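Local coordinates for S-M checkpoint control protein RAD4 (Schizosaccharomyces pombe, PDB 4BMD) that is needed for DNA replication and for the checkpoint that couples S and M phases, acting as a signalling adaptor built from BRCT domains, at residues 55-60 against 73-78; 96-101 against 129-134; 145-150 against 161-166; 111-116 against 138-143. All blocks are in the same frame, centred on the assembly; numbering follows the deposited sequence.

Contact 1 of 4, residues 55-60 against 73-78; sequences IPHYFP and NEWWIE
In BRCT 3, H57 and E74 make the strongest polar link, a His-carboxylate hydrogen bond. ND1 of H57 donates to OE2 of E74 at 2.5 Å. The bond is moderately bent (148° at the hydrogen), and ND1 stands above the carboxylate plane. OE1 of E74 takes a weak bond from the backbone N of H57 (2.7 Å). One carboxylate thus holds both ring and backbone of H57. E74 N gives a weak hydrogen bond to I55 O. N73 is the helix N-cap: its OD1 accepts weakly from W75 N and W76 N, and ND2 bonds to L94 O. The H57 ring lies on W75 as an offset stack, centroids 4.3 Å apart and planes at 17°. CB of H57 adds a CH-pi contact over the W75 six-membered ring. CD2 of Y58 lies over the rim of the opposite imidazole face. An alanine at H57, lacking the ring, would probably leave OE2 of E74 without its mate and open a gap over W75. The nearby carboxylate would probably favour a protonated imidazole.

Contact 2 of 4, residues 96-101 against 129-134; sequences KPFFRP and LTILGA
F99 meets I131 and L132 with its CG anti to the backbone N (chi1 177°). F98 has CG between N and the carbonyl carbon (chi1 61°). These torsions set each CG on its way to the C-terminal end of helix 119-131. That helix follows the first strand of BRCT 4, and the loop 96-101 packs on its end. The helix finishes in a Schellman motif: G133 has a positive phi, A134 N bonds to L129 O at 3.0 Å and G133 N to T130 O. The contact is mainly apolar. CD1 of F99 meets CD2 of L132 at 3.9 Å, and the side chains slide past each other in opposite directions. CD1 of I131 lies 4.0 Å from CE1 of F98, the side chains crossing at about a right angle. V104 also touches F99, while I183 touches both F98 and L132. An alanine at F99 would probably open a gap beside CD2 of L132 and CG1 of I131. CE1 of F99 also lies 3.2 Å from the carbonyl O of I131.

Contact 3 of 4, residues 145-150 against 161-166; sequences SILLVN and FKIQHA
L147 carries most of the apolar contact with the helix residues K162, I163 and A166, and its CD2 methyl does the touching. This methyl lies 3.7 Å from CB of A166 and 4.2 Å from CG1 of I163. It also meets the aliphatic start of K162, with CB at 4.1 Å. CB of L147 points toward the helix, and CG is anti to the backbone N (chi1 175°). Two residues further along the strand, on the same face, V149 adds a lesser contact. Its CG2 is 4.3 Å from CG1 of I163, so I163 is shared by both strand residues. The segments belong to the beta-alpha-beta unit of BRCT 4 formed by strand 146-149, helix 157-168 and strand 172-175. Strand and helix run nearly antiparallel, at 153°, with their axes 9.8 Å apart at closest approach. V173 of the next strand also touches both V149 and A166. Methyl against backbone is the second kind of contact. CD2 of L147 comes within 3.5 Å of the carbonyl O of K162, which already accepts a helical bond from A166 N. The polar end of K162 leads away from the strand segment, and its NZ is hydrogen-bonded to NE2 of H113.

Contact 4 of 4, residues 111-116 against 138-143; sequences SIHLTG and EFLGVQ
Strand 111-115, an inner strand of the parallel BRCT 4 sheet, meets the loop 138-143 that follows its neighbour, strand 135-137. H113 carries the contact. Its CG is anti to the backbone N (chi1 176°), and CB starts toward the loop. The imidazole lies with one face against the peptide joining F139 and L140. N of L140 stands 3.5 Å above the plane over the ring centre, while C of F139 is offset toward the rim. The carbonyl O of E138 lies at the ring edge, 3.3 Å from CE1 of H113. CB of L140 packs on CD2 of H113 at 3.7 Å, the side chains crossing at about a right angle. Both ring nitrogens have outside partners: ND1 bonds to the carbonyl O of H137, and NE2 to NZ of K162. These bonds would probably hold the ring's rotation. At the strand start, OG of S111 gives a weak hydrogen bond to O of Q143 (3.3 Å). The stronger partner of S111 OG is N of S145. OE1 of E138 forms a salt bridge with NZ of K126. The arrangement belongs to the BRCT fold, a parallel four-stranded sheet of order 2-1-3-4 with helices packed against it.

In the fold
Contact 1 lies in BRCT 3, contacts 3 and 4 in BRCT 4, and contact 2 packs the loop 96-101 on a BRCT 4 helix. Contacts 1 and 3 are buried, contact 2 is partly buried and contact 4 is at the surface. Their chemistry differs accordingly. Contact 1 combines a carboxylate bond with ring stacking, contacts 2 and 3 are mainly apolar, and contact 4 sets a ring on a peptide. Contacts 1 and 2 touch, W75 CZ3 lying 3.6 Å from F98 CZ. Contacts 3 and 4 use neighbouring strands of one sheet, with centres about 7 Å apart. L129 packs on L114, joining contact 2 to contact 4.

Contact 1 of 4, residues 55-60 against 73-78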
loop_
_atom_site.group_PDB
_atom_site.type_symbol
_atom_site.label_atom_id
_atom_site.label_comp_id
_atom_site.label_asym_id
_atom_site.label_seq_id
_atom_site.Cartn_x
_atom_site.Cartn_y
_atom_site.Cartn_z
ATOM N N ILE A 55 -5.295 10.441 5.862
ATOM C CA ILE A 55 -6.520 9.734 5.509
ATOM C C ILE A 55 -6.362 8.265 5.894
ATOM O O ILE A 55 -5.260 7.731 5.830
ATOM C CB ILE A 55 -6.767 9.831 3.986
ATOM C CG1 ILE A 55 -6.673 11.286 3.523
ATOM C CG2 ILE A 55 -8.110 9.238 3.597
ATOM C CD1 ILE A 55 -7.703 12.196 4.147
ATOM N N PRO A 56 -7.451 7.609 6.327
ATOM C CA PRO A 56 -7.352 6.157 6.505
ATOM C C PRO A 56 -7.085 5.460 5.171
ATOM O O PRO A 56 -7.613 5.883 4.141
ATOM C CB PRO A 56 -8.730 5.769 7.059
ATOM C CG PRO A 56 -9.618 6.947 6.785
ATOM C CD PRO A 56 -8.725 8.140 6.834
ATOM N N HIS A 57 -6.269 4.411 5.195
ATOM C CA HIS A 57 -5.854 3.727 3.971
ATOM C C HIS A 57 -7.021 3.068 3.238
ATOM O O HIS A 57 -6.951 2.828 2.034
ATOM C CB HIS A 57 -4.776 2.683 4.278
ATOM C CG HIS A 57 -5.267 1.529 5.097
ATOM N ND1 HIS A 57 -5.109 1.467 6.465
ATOM C CD2 HIS A 57 -5.912 0.393 4.741
ATOM C CE1 HIS A 57 -5.635 0.342 6.916
ATOM N NE2 HIS A 57 -6.130 -0.328 5.891
ATOM N N TYR A 58 -8.092 2.779 3.972
ATOM C CA TYR A 58 -9.250 2.094 3.408
ATOM C C TYR A 58 -10.319 3.063 2.916
ATOM O O TYR A 58 -11.356 2.644 2.402
ATOM C CB TYR A 58 -9.850 1.133 4.436
ATOM C CG TYR A 58 -10.103 1.765 5.785
ATOM C CD1 TYR A 58 -11.292 2.432 6.051
ATOM C CD2 TYR A 58 -9.153 1.693 6.796
ATOM C CE1 TYR A 58 -11.526 3.010 7.283
ATOM C CE2 TYR A 58 -9.377 2.269 8.031
ATOM C CZ TYR A 58 -10.566 2.927 8.269
ATOM O OH TYR A 58 -10.795 3.502 9.498
ATOM N N PHE A 59 -10.068 4.357 3.079
ATOM C CA PHE A 59 -11.029 5.373 2.667
ATOM C C PHE A 59 -11.032 5.526 1.148
ATOM O O PHE A 59 -9.981 5.730 0.540
ATOM C CB PHE A 59 -10.706 6.713 3.332
ATOM C CG PHE A 59 -11.879 7.651 3.413
ATOM C CD1 PHE A 59 -12.261 8.405 2.315
ATOM C CD2 PHE A 59 -12.598 7.781 4.592
ATOM C CE1 PHE A 59 -13.339 9.268 2.389
ATOM C CE2 PHE A 59 -13.676 8.641 4.673
ATOM C CZ PHE A 59 -14.048 9.386 3.570
ATOM N N PRO A 60 -12.220 5.423 0.532
ATOM C CA PRO A 60 -12.383 5.540 -0.923
ATOM C C PRO A 60 -11.908 6.893 -1.447
ATOM O O PRO A 60 -12.364 7.932 -0.969
ATOM C CB PRO A 60 -13.896 5.404 -1.117
ATOM C CG PRO A 60 -14.368 4.665 0.084
ATOM C CD PRO A 60 -13.497 5.139 1.206
ATOM N N ASN A 73 -1.830 8.754 3.517
ATOM C CA ASN A 73 -2.532 7.874 4.446
ATOM C C ASN A 73 -1.668 7.548 5.661
ATOM O O ASN A 73 -0.511 7.962 5.726
ATOM C CB ASN A 73 -3.060 6.604 3.759
ATOM C CG ASN A 73 -1.962 5.757 3.140
ATOM O OD1 ASN A 73 -0.838 5.699 3.639
ATOM N ND2 ASN A 73 -2.292 5.086 2.043
ATOM N N GLU A 74 -2.223 6.809 6.617
ATOM C CA GLU A 74 -1.505 6.524 7.858
ATOM C C GLU A 74 -0.271 5.653 7.630
ATOM O O GLU A 74 0.640 5.631 8.456
ATOM C CB GLU A 74 -2.425 5.885 8.904
ATOM C CG GLU A 74 -2.756 4.421 8.660
ATOM C CD GLU A 74 -4.063 4.231 7.915
ATOM O OE1 GLU A 74 -4.369 5.046 7.019
ATOM O OE2 GLU A 74 -4.787 3.265 8.233
ATOM N N TRP A 75 -0.241 4.944 6.506
ATOM C CA TRP A 75 0.898 4.093 6.177
ATOM C C TRP A 75 2.141 4.925 5.872
ATOM O O TRP A 75 3.266 4.434 5.970
ATOM C CB TRP A 75 0.564 3.163 5.008
ATOM C CG TRP A 75 -0.388 2.065 5.378
ATOM C CD1 TRP A 75 -0.810 1.736 6.634
ATOM C CD2 TRP A 75 -1.039 1.152 4.485
ATOM N NE1 TRP A 75 -1.681 0.675 6.579
ATOM C CE2 TRP A 75 -1.838 0.298 5.271
ATOM C CE3 TRP A 75 -1.022 0.974 3.098
ATOM C CZ2 TRP A 75 -2.614 -0.719 4.716
ATOM C CZ3 TRP A 75 -1.793 -0.035 2.550
ATOM C CH2 TRP A 75 -2.578 -0.869 3.357
ATOM N N TRP A 76 1.930 6.185 5.507
ATOM C CA TRP A 76 3.030 7.120 5.301
ATOM C C TRP A 76 3.733 7.382 6.628
ATOM O O TRP A 76 4.958 7.495 6.683
ATOM C CB TRP A 76 2.508 8.431 4.708
ATOM C CG TRP A 76 3.550 9.503 4.556
ATOM C CD1 TRP A 76 4.305 9.762 3.449
ATOM C CD2 TRP A 76 3.943 10.466 5.543
ATOM N NE1 TRP A 76 5.145 10.822 3.686
ATOM C CE2 TRP A 76 4.943 11.272 4.964
ATOM C CE3 TRP A 76 3.548 10.722 6.861
ATOM C CZ2 TRP A 76 5.553 12.316 5.657
ATOM C CZ3 TRP A 76 4.155 11.759 7.546
ATOM C CH2 TRP A 76 5.147 12.543 6.943
ATOM N N ILE A 77 2.945 7.478 7.694
ATOM C CA ILE A 77 3.482 7.669 9.035
ATOM C C ILE A 77 4.287 6.448 9.458
ATOM O O ILE A 77 5.392 6.573 9.987
ATOM C CB ILE A 77 2.357 7.905 10.060
ATOM C CG1 ILE A 77 1.497 9.101 9.645
ATOM C CG2 ILE A 77 2.935 8.113 11.452
ATOM C CD1 ILE A 77 0.308 9.340 10.551
ATOM N N GLU A 78 3.725 5.268 9.214
ATOM C CA GLU A 78 4.378 4.012 9.564
ATOM C C GLU A 78 5.691 3.836 8.808
ATOM O O GLU A 78 6.672 3.338 9.362
ATOM C CB GLU A 78 3.448 2.831 9.286
ATOM C CG GLU A 78 2.124 2.899 10.030
ATOM C CD GLU A 78 1.210 1.734 9.703
ATOM O OE1 GLU A 78 1.654 0.807 8.992
ATOM O OE2 GLU A 78 0.045 1.746 10.155
#

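Contact 2 of 4, residues 96-101 against 129-134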
loop_
_atom_site.group_PDB
_atom_site.type_symbol
_atom_site.label_atom_id
_atom_site.label_comp_id
_atom_site.label_asym_id
_atom_site.label_seq_id
_atom_site.Cartn_x
_atom_site.Cartn_y
_atom_site.Cartn_z
ATOM N N LYS A 96 -0.157 6.985 -0.256
ATOM C CA LYS A 96 -1.201 7.923 -0.646
ATOM C C LYS A 96 -2.539 7.199 -0.675
ATOM O O LYS A 96 -2.571 5.969 -0.721
ATOM C CB LYS A 96 -0.903 8.502 -2.029
ATOM C CG LYS A 96 0.206 9.529 -2.050
ATOM C CD LYS A 96 0.432 10.059 -3.458
ATOM C CE LYS A 96 0.830 8.945 -4.414
ATOM N NZ LYS A 96 2.099 8.282 -3.999
ATOM N N PRO A 97 -3.649 7.956 -0.634
ATOM C CA PRO A 97 -4.964 7.341 -0.833
ATOM C C PRO A 97 -5.008 6.619 -2.172
ATOM O O PRO A 97 -4.687 7.218 -3.200
ATOM C CB PRO A 97 -5.907 8.545 -0.852
ATOM C CG PRO A 97 -5.223 9.561 -0.013
ATOM C CD PRO A 97 -3.756 9.383 -0.280
ATOM N N PHE A 98 -5.384 5.344 -2.156
ATOM C CA PHE A 98 -5.349 4.529 -3.363
ATOM C C PHE A 98 -6.611 3.702 -3.547
ATOM O O PHE A 98 -6.935 3.294 -4.661
ATOM C CB PHE A 98 -4.129 3.600 -3.341
ATOM C CG PHE A 98 -4.115 2.640 -2.181
ATOM C CD1 PHE A 98 -4.787 1.428 -2.254
ATOM C CD2 PHE A 98 -3.421 2.945 -1.023
ATOM C CE1 PHE A 98 -4.775 0.547 -1.188
ATOM C CE2 PHE A 98 -3.404 2.066 0.045
ATOM C CZ PHE A 98 -4.083 0.867 -0.039
ATOM N N PHE A 99 -7.318 3.446 -2.451
ATOM C CA PHE A 99 -8.449 2.526 -2.488
ATOM C C PHE A 99 -9.636 3.021 -3.311
ATOM O O PHE A 99 -10.159 4.110 -3.087
ATOM C CB PHE A 99 -8.917 2.160 -1.080
ATOM C CG PHE A 99 -10.128 1.274 -1.067
ATOM C CD1 PHE A 99 -10.038 -0.049 -1.470
ATOM C CD2 PHE A 99 -11.359 1.763 -0.664
ATOM C CE1 PHE A 99 -11.150 -0.867 -1.468
ATOM C CE2 PHE A 99 -12.475 0.948 -0.660
ATOM C CZ PHE A 99 -12.369 -0.369 -1.062
ATOM N N ARG A 100 -10.044 2.195 -4.267
ATOM C CA ARG A 100 -11.216 2.471 -5.086
ATOM C C ARG A 100 -12.113 1.239 -5.136
ATOM O O ARG A 100 -11.702 0.187 -5.625
ATOM C CB ARG A 100 -10.803 2.880 -6.501
ATOM C CG ARG A 100 -10.121 4.236 -6.589
ATOM C CD ARG A 100 -9.722 4.556 -8.022
ATOM N NE ARG A 100 -9.231 5.923 -8.167
ATOM C CZ ARG A 100 -7.961 6.282 -8.006
ATOM N NH1 ARG A 100 -7.048 5.376 -7.690
ATOM N NH2 ARG A 100 -7.604 7.549 -8.159
ATOM N N PRO A 101 -13.348 1.367 -4.625
ATOM C CA PRO A 101 -14.318 0.265 -4.584
ATOM C C PRO A 101 -14.620 -0.332 -5.958
ATOM O O PRO A 101 -15.085 -1.468 -6.039
ATOM C CB PRO A 101 -15.572 0.929 -4.010
ATOM C CG PRO A 101 -15.052 2.067 -3.202
ATOM C CD PRO A 101 -13.865 2.578 -3.962
ATOM N N LEU A 129 -3.848 -5.456 -0.995
ATOM C CA LEU A 129 -4.469 -6.448 -1.867
ATOM C C LEU A 129 -5.728 -7.045 -1.249
ATOM O O LEU A 129 -6.649 -7.444 -1.963
ATOM C CB LEU A 129 -3.472 -7.558 -2.209
ATOM C CG LEU A 129 -2.390 -7.191 -3.226
ATOM C CD1 LEU A 129 -1.321 -8.269 -3.292
ATOM C CD2 LEU A 129 -3.014 -6.969 -4.594
ATOM N N THR A 130 -5.767 -7.101 0.078
ATOM C CA THR A 130 -6.913 -7.667 0.782
ATOM C C THR A 130 -8.146 -6.773 0.667
ATOM O O THR A 130 -9.227 -7.243 0.312
ATOM C CB THR A 130 -6.596 -7.934 2.267
ATOM O OG1 THR A 130 -5.489 -8.839 2.365
ATOM C CG2 THR A 130 -7.797 -8.545 2.969
ATOM N N ILE A 131 -7.986 -5.485 0.960
ATOM C CA ILE A 131 -9.107 -4.550 0.874
ATOM C C ILE A 131 -9.544 -4.327 -0.571
ATOM O O ILE A 131 -10.680 -3.932 -0.828
ATOM C CB ILE A 131 -8.793 -3.188 1.537
ATOM C CG1 ILE A 131 -7.579 -2.533 0.879
ATOM C CG2 ILE A 131 -8.568 -3.356 3.030
ATOM C CD1 ILE A 131 -7.229 -1.184 1.462
ATOM N N LEU A 132 -8.641 -4.588 -1.511
ATOM C CA LEU A 132 -8.961 -4.455 -2.928
ATOM C C LEU A 132 -9.783 -5.634 -3.439
ATOM O O LEU A 132 -10.235 -5.630 -4.583
ATOM C CB LEU A 132 -7.688 -4.291 -3.760
ATOM C CG LEU A 132 -7.024 -2.916 -3.686
ATOM C CD1 LEU A 132 -5.700 -2.930 -4.423
ATOM C CD2 LEU A 132 -7.943 -1.837 -4.243
ATOM N N GLY A 133 -9.971 -6.643 -2.593
ATOM C CA GLY A 133 -10.855 -7.748 -2.915
ATOM C C GLY A 133 -10.158 -9.066 -3.197
ATOM O O GLY A 133 -10.813 -10.079 -3.437
ATOM N N ALA A 134 -8.831 -9.058 -3.168
ATOM C CA ALA A 134 -8.066 -10.267 -3.450
ATOM C C ALA A 134 -7.797 -11.071 -2.183
ATOM O O ALA A 134 -7.958 -10.572 -1.070
ATOM C CB ALA A 134 -6.758 -9.916 -4.147
#

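Contact 3 of 4, residues 145-150 against 161-166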
loop_
_atom_site.group_PDB
_atom_site.type_symbol
_atom_site.label_atom_id
_atom_site.label_comp_id
_atom_site.label_asym_id
_atom_site.label_seq_id
_atom_site.Cartn_x
_atom_site.Cartn_y
_atom_site.Cartn_z
ATOM N N SER A 145 -3.754 -18.037 -8.358
ATOM C CA SER A 145 -4.039 -17.309 -9.587
ATOM C C SER A 145 -2.794 -16.581 -10.072
ATOM O O SER A 145 -2.482 -16.588 -11.263
ATOM C CB SER A 145 -5.164 -16.294 -9.365
ATOM O OG SER A 145 -6.304 -16.903 -8.789
ATOM N N ILE A 146 -2.084 -15.954 -9.140
ATOM C CA ILE A 146 -0.971 -15.073 -9.475
ATOM C C ILE A 146 0.197 -15.223 -8.505
ATOM O O ILE A 146 0.007 -15.228 -7.289
ATOM C CB ILE A 146 -1.414 -13.592 -9.440
ATOM C CG1 ILE A 146 -2.448 -13.302 -10.529
ATOM C CG2 ILE A 146 -0.219 -12.660 -9.586
ATOM C CD1 ILE A 146 -3.064 -11.922 -10.421
ATOM N N LEU A 147 1.401 -15.351 -9.051
ATOM C CA LEU A 147 2.614 -15.176 -8.263
ATOM C C LEU A 147 3.150 -13.779 -8.535
ATOM O O LEU A 147 3.696 -13.517 -9.607
ATOM C CB LEU A 147 3.669 -16.218 -8.629
ATOM C CG LEU A 147 5.014 -16.024 -7.919
ATOM C CD1 LEU A 147 4.870 -16.243 -6.417
ATOM C CD2 LEU A 147 6.087 -16.933 -8.499
ATOM N N LEU A 148 2.978 -12.878 -7.572
ATOM C CA LEU A 148 3.394 -11.491 -7.747
ATOM C C LEU A 148 4.846 -11.290 -7.323
ATOM O O LEU A 148 5.189 -11.447 -6.153
ATOM C CB LEU A 148 2.471 -10.549 -6.972
ATOM C CG LEU A 148 2.531 -9.077 -7.386
ATOM C CD1 LEU A 148 2.082 -8.911 -8.831
ATOM C CD2 LEU A 148 1.691 -8.217 -6.460
ATOM N N VAL A 149 5.691 -10.933 -8.285
ATOM C CA VAL A 149 7.130 -10.850 -8.058
ATOM C C VAL A 149 7.628 -9.414 -7.903
ATOM O O VAL A 149 7.295 -8.540 -8.706
ATOM C CB VAL A 149 7.899 -11.521 -9.211
ATOM C CG1 VAL A 149 9.398 -11.481 -8.952
ATOM C CG2 VAL A 149 7.421 -12.952 -9.397
ATOM N N ASN A 150 8.428 -9.178 -6.867
ATOM C CA ASN A 150 9.050 -7.875 -6.659
ATOM C C ASN A 150 10.278 -7.716 -7.545
ATOM O O ASN A 150 11.356 -8.212 -7.222
ATOM C CB ASN A 150 9.443 -7.690 -5.192
ATOM C CG ASN A 150 9.990 -6.301 -4.905
ATOM O OD1 ASN A 150 9.836 -5.380 -5.708
ATOM N ND2 ASN A 150 10.629 -6.145 -3.753
ATOM N N PHE A 161 13.028 -20.107 -7.105
ATOM C CA PHE A 161 12.375 -21.402 -6.926
ATOM C C PHE A 161 10.876 -21.283 -7.157
ATOM O O PHE A 161 10.281 -22.092 -7.870
ATOM C CB PHE A 161 12.626 -21.950 -5.520
ATOM C CG PHE A 161 14.010 -22.488 -5.312
ATOM C CD1 PHE A 161 14.806 -22.829 -6.393
ATOM C CD2 PHE A 161 14.515 -22.659 -4.033
ATOM C CE1 PHE A 161 16.081 -23.327 -6.201
ATOM C CE2 PHE A 161 15.789 -23.156 -3.834
ATOM C CZ PHE A 161 16.572 -23.492 -4.921
ATOM N N LYS A 162 10.271 -20.270 -6.544
ATOM C CA LYS A 162 8.834 -20.048 -6.654
ATOM C C LYS A 162 8.420 -19.779 -8.094
ATOM O O LYS A 162 7.355 -20.214 -8.530
ATOM C CB LYS A 162 8.397 -18.892 -5.750
ATOM C CG LYS A 162 8.533 -19.180 -4.264
ATOM C CD LYS A 162 8.065 -18.002 -3.426
ATOM C CE LYS A 162 8.196 -18.293 -1.940
ATOM N NZ LYS A 162 7.767 -17.138 -1.103
ATOM N N ILE A 163 9.267 -19.065 -8.828
ATOM C CA ILE A 163 9.002 -18.765 -10.231
ATOM C C ILE A 163 8.978 -20.041 -11.068
ATOM O O ILE A 163 8.072 -20.246 -11.876
ATOM C CB ILE A 163 10.039 -17.776 -10.801
ATOM C CG1 ILE A 163 9.871 -16.402 -10.149
ATOM C CG2 ILE A 163 9.902 -17.662 -12.310
ATOM C CD1 ILE A 163 10.890 -15.378 -10.597
ATOM N N GLN A 164 9.971 -20.901 -10.856
ATOM C CA GLN A 164 10.055 -22.176 -11.563
ATOM C C GLN A 164 8.850 -23.062 -11.265
ATOM O O GLN A 164 8.258 -23.639 -12.176
ATOM C CB GLN A 164 11.349 -22.906 -11.200
ATOM C CG GLN A 164 12.613 -22.176 -11.625
ATOM C CD GLN A 164 13.872 -22.795 -11.043
ATOM O OE1 GLN A 164 14.983 -22.322 -11.293
ATOM N NE2 GLN A 164 13.705 -23.857 -10.259
ATOM N N HIS A 165 8.492 -23.161 -9.989
ATOM C CA HIS A 165 7.329 -23.939 -9.575
ATOM C C HIS A 165 6.040 -23.378 -10.166
ATOM O O HIS A 165 5.195 -24.128 -10.652
ATOM C CB HIS A 165 7.221 -23.982 -8.050
ATOM C CG HIS A 165 8.164 -24.948 -7.403
ATOM N ND1 HIS A 165 8.486 -26.164 -7.967
ATOM C CD2 HIS A 165 8.854 -24.878 -6.240
ATOM C CE1 HIS A 165 9.333 -26.802 -7.178
ATOM N NE2 HIS A 165 9.573 -26.042 -6.125
ATOM N N ALA A 166 5.897 -22.056 -10.118
ATOM C CA ALA A 166 4.717 -21.391 -10.658
ATOM C C ALA A 166 4.588 -21.640 -12.156
ATOM O O ALA A 166 3.484 -21.811 -12.674
ATOM C CB ALA A 166 4.764 -19.900 -10.369
#

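Contact 4 of 4, residues 111-116 against 138-143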
loop_
_atom_site.group_PDB
_atom_site.type_symbol
_atom_site.label_atom_id
_atom_site.label_comp_id
_atom_site.label_asym_id
_atom_site.label_seq_id
_atom_site.Cartn_x
_atom_site.Cartn_y
_atom_site.Cartn_z
ATOM N N SER A 111 -6.489 -15.415 -6.174
ATOM C CA SER A 111 -5.579 -15.880 -5.136
ATOM C C SER A 111 -4.152 -15.474 -5.487
ATOM O O SER A 111 -3.615 -15.875 -6.519
ATOM C CB SER A 111 -5.682 -17.397 -4.967
ATOM O OG SER A 111 -5.457 -18.065 -6.196
ATOM N N ILE A 112 -3.540 -14.669 -4.624
ATOM C CA ILE A 112 -2.217 -14.121 -4.906
ATOM C C ILE A 112 -1.180 -14.477 -3.844
ATOM O O ILE A 112 -1.438 -14.362 -2.646
ATOM C CB ILE A 112 -2.274 -12.581 -5.044
ATOM C CG1 ILE A 112 -3.383 -12.167 -6.013
ATOM C CG2 ILE A 112 -0.931 -12.026 -5.499
ATOM C CD1 ILE A 112 -3.497 -10.669 -6.210
ATOM N N HIS A 113 -0.006 -14.910 -4.297
ATOM C CA HIS A 113 1.129 -15.126 -3.409
ATOM C C HIS A 113 2.252 -14.157 -3.762
ATOM O O HIS A 113 2.563 -13.958 -4.937
ATOM C CB HIS A 113 1.630 -16.569 -3.497
ATOM C CG HIS A 113 2.859 -16.827 -2.683
ATOM N ND1 HIS A 113 2.869 -16.752 -1.307
ATOM C CD2 HIS A 113 4.123 -17.143 -3.051
ATOM C CE1 HIS A 113 4.084 -17.017 -0.861
ATOM N NE2 HIS A 113 4.865 -17.257 -1.900
ATOM N N LEU A 114 2.860 -13.561 -2.741
ATOM C CA LEU A 114 3.883 -12.540 -2.943
ATOM C C LEU A 114 5.289 -13.089 -2.715
ATOM O O LEU A 114 5.513 -13.883 -1.802
ATOM C CB LEU A 114 3.637 -11.357 -2.003
ATOM C CG LEU A 114 2.218 -10.788 -1.988
ATOM C CD1 LEU A 114 2.075 -9.712 -0.919
ATOM C CD2 LEU A 114 1.852 -10.237 -3.355
ATOM N N THR A 115 6.234 -12.654 -3.543
ATOM C CA THR A 115 7.627 -13.058 -3.390
ATOM C C THR A 115 8.581 -11.903 -3.702
ATOM O O THR A 115 8.385 -11.166 -4.669
ATOM C CB THR A 115 7.968 -14.289 -4.265
ATOM O OG1 THR A 115 9.346 -14.643 -4.088
ATOM C CG2 THR A 115 7.707 -14.001 -5.739
ATOM N N GLY A 116 9.605 -11.742 -2.868
ATOM C CA GLY A 116 10.587 -10.690 -3.062
ATOM C C GLY A 116 10.328 -9.453 -2.219
ATOM O O GLY A 116 11.110 -8.504 -2.248
ATOM N N GLU A 138 -0.165 -17.021 2.221
ATOM C CA GLU A 138 1.150 -16.999 2.850
ATOM C C GLU A 138 2.137 -17.923 2.147
ATOM O O GLU A 138 3.350 -17.741 2.252
ATOM C CB GLU A 138 1.042 -17.374 4.331
ATOM C CG GLU A 138 0.263 -16.373 5.171
ATOM C CD GLU A 138 0.969 -15.035 5.295
ATOM O OE1 GLU A 138 2.206 -14.993 5.119
ATOM O OE2 GLU A 138 0.287 -14.026 5.571
ATOM N N PHE A 139 1.618 -18.912 1.428
ATOM C CA PHE A 139 2.478 -19.872 0.747
ATOM C C PHE A 139 2.101 -20.069 -0.715
ATOM O O PHE A 139 0.948 -19.883 -1.105
ATOM C CB PHE A 139 2.458 -21.219 1.475
ATOM C CG PHE A 139 2.916 -21.142 2.902
ATOM C CD1 PHE A 139 4.261 -21.248 3.218
ATOM C CD2 PHE A 139 2.004 -20.962 3.928
ATOM C CE1 PHE A 139 4.687 -21.176 4.531
ATOM C CE2 PHE A 139 2.423 -20.888 5.242
ATOM C CZ PHE A 139 3.766 -20.996 5.545
ATOM N N LEU A 140 3.088 -20.448 -1.519
ATOM C CA LEU A 140 2.851 -20.773 -2.915
ATOM C C LEU A 140 2.188 -22.140 -3.033
ATOM O O LEU A 140 2.663 -23.123 -2.463
ATOM C CB LEU A 140 4.162 -20.763 -3.700
ATOM C CG LEU A 140 4.044 -21.218 -5.155
ATOM C CD1 LEU A 140 3.190 -20.243 -5.951
ATOM C CD2 LEU A 140 5.418 -21.385 -5.786
ATOM N N GLY A 141 1.088 -22.196 -3.771
ATOM C CA GLY A 141 0.389 -23.444 -4.003
ATOM C C GLY A 141 0.113 -23.650 -5.478
ATOM O O GLY A 141 0.263 -22.729 -6.280
ATOM N N VAL A 142 -0.288 -24.863 -5.838
ATOM C CA VAL A 142 -0.614 -25.183 -7.221
ATOM C C VAL A 142 -1.802 -24.350 -7.705
ATOM O O VAL A 142 -1.852 -23.936 -8.865
ATOM C CB VAL A 142 -0.921 -26.688 -7.387
ATOM C CG1 VAL A 142 -1.342 -27.005 -8.814
ATOM C CG2 VAL A 142 0.290 -27.519 -6.992
ATOM N N GLN A 143 -2.742 -24.087 -6.803
ATOM C CA GLN A 143 -3.970 -23.385 -7.164
ATOM C C GLN A 143 -3.946 -21.888 -6.857
ATOM O O GLN A 143 -4.934 -21.335 -6.373
ATOM C CB GLN A 143 -5.176 -24.037 -6.484
ATOM C CG GLN A 143 -5.457 -25.455 -6.947
ATOM C CD GLN A 143 -6.711 -26.032 -6.321
ATOM O OE1 GLN A 143 -7.345 -25.397 -5.479
ATOM N NE2 GLN A 143 -7.076 -27.240 -6.732
#